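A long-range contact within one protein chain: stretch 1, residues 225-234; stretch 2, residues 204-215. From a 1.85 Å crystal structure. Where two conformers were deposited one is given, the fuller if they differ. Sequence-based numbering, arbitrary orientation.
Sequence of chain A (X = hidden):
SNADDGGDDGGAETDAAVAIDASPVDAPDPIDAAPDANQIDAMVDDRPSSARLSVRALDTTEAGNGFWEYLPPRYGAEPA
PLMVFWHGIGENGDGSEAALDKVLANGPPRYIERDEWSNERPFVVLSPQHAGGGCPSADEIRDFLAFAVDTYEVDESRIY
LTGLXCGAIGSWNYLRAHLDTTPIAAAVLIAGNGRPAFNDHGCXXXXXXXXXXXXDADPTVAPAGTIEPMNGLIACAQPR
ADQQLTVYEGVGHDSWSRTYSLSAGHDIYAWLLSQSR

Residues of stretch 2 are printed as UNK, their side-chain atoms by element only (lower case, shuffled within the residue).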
# COMPACT_ATOMS: atom_id res chain seq x y z
N GLY A 225 1.66 -5.95 16.80
CA GLY A 225 2.25 -6.15 15.49
C GLY A 225 2.67 -4.85 14.82
O GLY A 225 3.63 -4.81 14.02
N THR A 226 1.94 -3.77 15.09
CA THR A 226 2.31 -2.45 14.58
C THR A 226 2.99 -1.61 15.66
O THR A 226 3.94 -0.89 15.39
CB THR A 226 1.07 -1.69 14.05
OG1 THR A 226 0.47 -2.48 13.00
CG2 THR A 226 1.45 -0.30 13.47
N ILE A 227 2.50 -1.70 16.89
CA ILE A 227 2.98 -0.79 17.91
C ILE A 227 4.45 -1.05 18.28
O ILE A 227 5.22 -0.11 18.45
CB ILE A 227 2.08 -0.87 19.18
CG1 ILE A 227 0.68 -0.30 18.85
CG2 ILE A 227 2.72 -0.10 20.35
CD1 ILE A 227 -0.36 -0.61 19.92
N GLU A 228 4.83 -2.32 18.43
CA GLU A 228 6.20 -2.64 18.81
C GLU A 228 7.19 -2.16 17.75
O GLU A 228 8.11 -1.41 18.07
CB GLU A 228 6.40 -4.14 19.10
CG GLU A 228 7.86 -4.53 19.41
CD GLU A 228 8.08 -6.03 19.66
OE1 GLU A 228 8.55 -6.74 18.74
OE2 GLU A 228 7.82 -6.50 20.79
N PRO A 229 7.00 -2.57 16.47
CA PRO A 229 8.00 -2.09 15.51
C PRO A 229 7.97 -0.57 15.33
O PRO A 229 9.05 -0.00 15.20
CB PRO A 229 7.64 -2.81 14.21
CG PRO A 229 6.24 -3.27 14.37
CD PRO A 229 6.08 -3.54 15.84
N MSE A 230 6.81 0.09 15.36
CA MSE A 230 6.83 1.53 15.13
C MSE A 230 7.48 2.22 16.32
O MSE A 230 8.24 3.18 16.15
CB MSE A 230 5.42 2.10 14.88
CG MSE A 230 4.72 1.67 13.60
SE MSE A 230 5.85 1.79 12.02
CE MSE A 230 6.70 3.52 12.35
N ASN A 231 7.21 1.74 17.54
CA ASN A 231 7.91 2.34 18.69
C ASN A 231 9.42 2.19 18.55
O ASN A 231 10.18 3.11 18.84
CB ASN A 231 7.45 1.72 20.01
CG ASN A 231 6.09 2.23 20.46
OD1 ASN A 231 5.62 3.27 20.02
ND2 ASN A 231 5.48 1.51 21.40
N GLY A 232 9.86 1.00 18.12
CA GLY A 232 11.28 0.76 17.90
C GLY A 232 11.86 1.70 16.85
O GLY A 232 12.93 2.28 17.04
N LEU A 233 11.16 1.84 15.73
CA LEU A 233 11.64 2.65 14.64
C LEU A 233 11.68 4.13 15.04
O LEU A 233 12.62 4.84 14.70
CB LEU A 233 10.76 2.48 13.41
CG LEU A 233 10.82 1.09 12.74
CD1 LEU A 233 9.67 1.01 11.73
CD2 LEU A 233 12.18 0.90 12.07
N ILE A 234 10.65 4.57 15.77
CA ILE A 234 10.59 5.96 16.25
C ILE A 234 11.75 6.24 17.22
O ILE A 234 12.33 7.33 17.20
CB ILE A 234 9.22 6.25 16.91
CG1 ILE A 234 8.16 6.41 15.82
CG2 ILE A 234 9.25 7.53 17.74
CD1 ILE A 234 6.74 6.31 16.33
N UNK A 204 18.27 -0.39 11.11
CA UNK A 204 18.46 -0.42 9.65
C UNK A 204 17.13 -0.21 8.93
O UNK A 204 17.08 0.40 7.86
o UNK A 204 21.12 -0.93 10.23
o UNK A 204 21.10 -3.00 9.51
c UNK A 204 20.54 -1.90 9.69
c UNK A 204 19.10 -1.73 9.20
N UNK A 205 16.05 -0.74 9.50
CA UNK A 205 14.74 -0.60 8.89
C UNK A 205 14.26 0.85 8.95
O UNK A 205 13.42 1.26 8.17
c UNK A 205 11.58 -2.60 9.97
c UNK A 205 13.76 -1.53 9.59
c UNK A 205 12.30 -1.59 9.13
c UNK A 205 12.22 -1.96 7.67
N UNK A 206 14.82 1.63 9.86
CA UNK A 206 14.36 3.02 10.05
C UNK A 206 14.79 3.94 8.90
O UNK A 206 14.43 5.13 8.87
c UNK A 206 14.86 3.56 11.38
N UNK A 207 15.53 3.40 7.94
CA UNK A 207 15.88 4.16 6.75
C UNK A 207 14.72 4.24 5.74
O UNK A 207 14.75 5.04 4.82
o UNK A 207 18.78 5.67 8.37
n UNK A 207 18.85 6.02 6.15
c UNK A 207 17.13 3.58 6.10
c UNK A 207 18.68 5.25 7.22
c UNK A 207 18.39 3.78 6.95
N UNK A 208 13.70 3.41 5.94
CA UNK A 208 12.48 3.49 5.14
C UNK A 208 11.39 4.21 5.92
O UNK A 208 11.08 3.82 7.03
c UNK A 208 13.04 1.32 3.99
c UNK A 208 10.69 2.15 3.99
c UNK A 208 11.98 2.08 4.78
N UNK A 209 10.79 5.27 5.34
CA UNK A 209 9.73 5.97 6.06
C UNK A 209 8.49 5.10 6.13
O UNK A 209 8.05 4.60 5.09
c UNK A 209 9.47 7.23 5.21
c UNK A 209 10.61 7.32 4.24
c UNK A 209 11.12 5.91 4.05
N UNK A 210 7.96 4.88 7.34
CA UNK A 210 6.77 4.06 7.51
C UNK A 210 5.76 4.75 8.43
O UNK A 210 6.12 5.35 9.45
c UNK A 210 7.12 2.66 8.10
c UNK A 210 8.20 1.98 7.25
c UNK A 210 8.72 0.64 7.84
c UNK A 210 5.82 1.81 8.20
N UNK A 211 4.49 4.70 8.04
CA UNK A 211 3.40 5.11 8.92
C UNK A 211 2.55 3.87 9.19
O UNK A 211 1.91 3.33 8.28
c UNK A 211 0.18 10.21 7.95
c UNK A 211 0.96 9.06 7.89
c UNK A 211 2.57 6.23 8.29
c UNK A 211 -0.65 9.62 10.16
c UNK A 211 0.94 8.16 8.96
c UNK A 211 -0.61 10.48 9.08
c UNK A 211 1.61 6.92 9.22
n UNK A 211 0.29 7.42 10.98
c UNK A 211 0.14 8.45 10.08
c UNK A 211 1.19 6.50 10.45
N UNK A 212 2.58 3.40 10.43
CA UNK A 212 1.83 2.22 10.81
C UNK A 212 0.56 2.61 11.54
O UNK A 212 0.56 3.58 12.33
N UNK A 213 -0.52 1.88 11.27
CA UNK A 213 -1.86 2.13 11.85
C UNK A 213 -2.39 0.86 12.46
O UNK A 213 -2.25 -0.21 11.84
c UNK A 213 -1.50 5.47 8.75
c UNK A 213 -2.88 2.56 10.79
c UNK A 213 -2.67 3.93 10.25
c UNK A 213 -2.30 6.53 9.21
c UNK A 213 -3.28 6.30 10.18
c UNK A 213 -3.46 4.98 10.69
c UNK A 213 -1.70 4.17 9.28
N UNK A 214 -3.07 0.94 13.62
CA UNK A 214 -3.66 -0.29 14.17
C UNK A 214 -4.78 0.11 15.13
O UNK A 214 -4.67 1.14 15.80
n UNK A 214 -1.75 -3.36 14.05
n UNK A 214 -3.30 -4.76 14.52
c UNK A 214 -3.73 -3.53 14.97
c UNK A 214 -2.74 -2.63 14.67
c UNK A 214 -2.61 -1.14 14.90
c UNK A 214 -2.11 -4.63 13.97
N UNK A 215 -5.85 -0.69 15.22
CA UNK A 215 -6.84 -0.46 16.27
C UNK A 215 -6.38 -1.22 17.52
O UNK A 215 -5.93 -2.37 17.42

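Position 204 carries two carbons, the second bearing two oxygens, and touches nothing on the helix: a carboxylate, hence Asp 204. Its CA-to-CB bond points away from the helix, and an exposed site suits its charge. Position 205 has four carbons forked at the second, with its CB 3.8 Å from Leu 233 CD2, which makes it Leu 205. It points toward the helix, an apolar contact fitting a buried site. Position 206 has a single carbon; its backbone N is 3.5 Å from Leu 233 CD2 and its CB 3.8 Å from the same methyl. It is Ala 206, and at this small residue the backbones come close: the CA atoms of Leu 233 and Ala 206 are 5.3 Å apart.

Position 207 has three carbons, the third carrying one oxygen and one nitrogen, and is Gln 207; its CA-to-CB bond points away from the helix, and the exposed site suits a polar side chain. Position 208, one carbon carrying two more, is Val 208, pointing sideways in the loop and buried, where an apolar side chain is at home; its N closes the 3-10 turn with a hydrogen bond to Leu 205 O of 3.1 Å. At 209, three carbons close a ring onto the backbone nitrogen, giving Pro 209, whose ring-restricted phi, here -70°, suits the extended approach to the strand.

Position 210 has four carbons forked at the first, one arm two carbons long. The short arm meets Met 230 SE, the selenium of a selenomethionine, and the long arm reaches Leu 233: Ile 210, with CG2 3.8 Å from Met 230 SE and CD1 4.0 Å from Leu 233 CD1. Position 211 bears fused five- and six-membered rings with eight carbons and one nitrogen, so it is Trp 211; its CA-to-CB bond points away, and its bulk is buried off the helix.

Position 212 has no side-chain atoms, and an ideal CB would fall 2.7 Å from Thr 226 CG2 and 2.8 Å from Met 230 CG. The space is already taken, which suits Gly 212. Position 213, one carbon and a six-carbon ring, is Phe 213, an apolar side chain at home in a buried site; with CA-to-CB pointing away, its ring lies off this contact. Position 214 has a five-membered ring of three carbons and two nitrogens, one nitrogen 2.6 Å from Thr 226 OG1: His 214. Its ND1 hydrogen-bonds that hydroxyl, nearly linear and close to the ring plane; either atom could be the donor. Position 215, bare again, is Gly 215, without contact to the helix.

The strand runs roughly antiparallel to the helix, at 148°. Its alternation turns the side chains of Ile 210 and His 214 toward the helix, and at Gly 212 between them a CB would point the same way. The helix thus meets apolar surface, a bare backbone against which Thr 226 and Met 230 pack, and a polar anchor. Leu 233 extends the apolar packing to the 3-10 segment, while the short hydrogen bond fastens the other end.

Stretch 2, residues 204-215: DLAQVPIWGFHG
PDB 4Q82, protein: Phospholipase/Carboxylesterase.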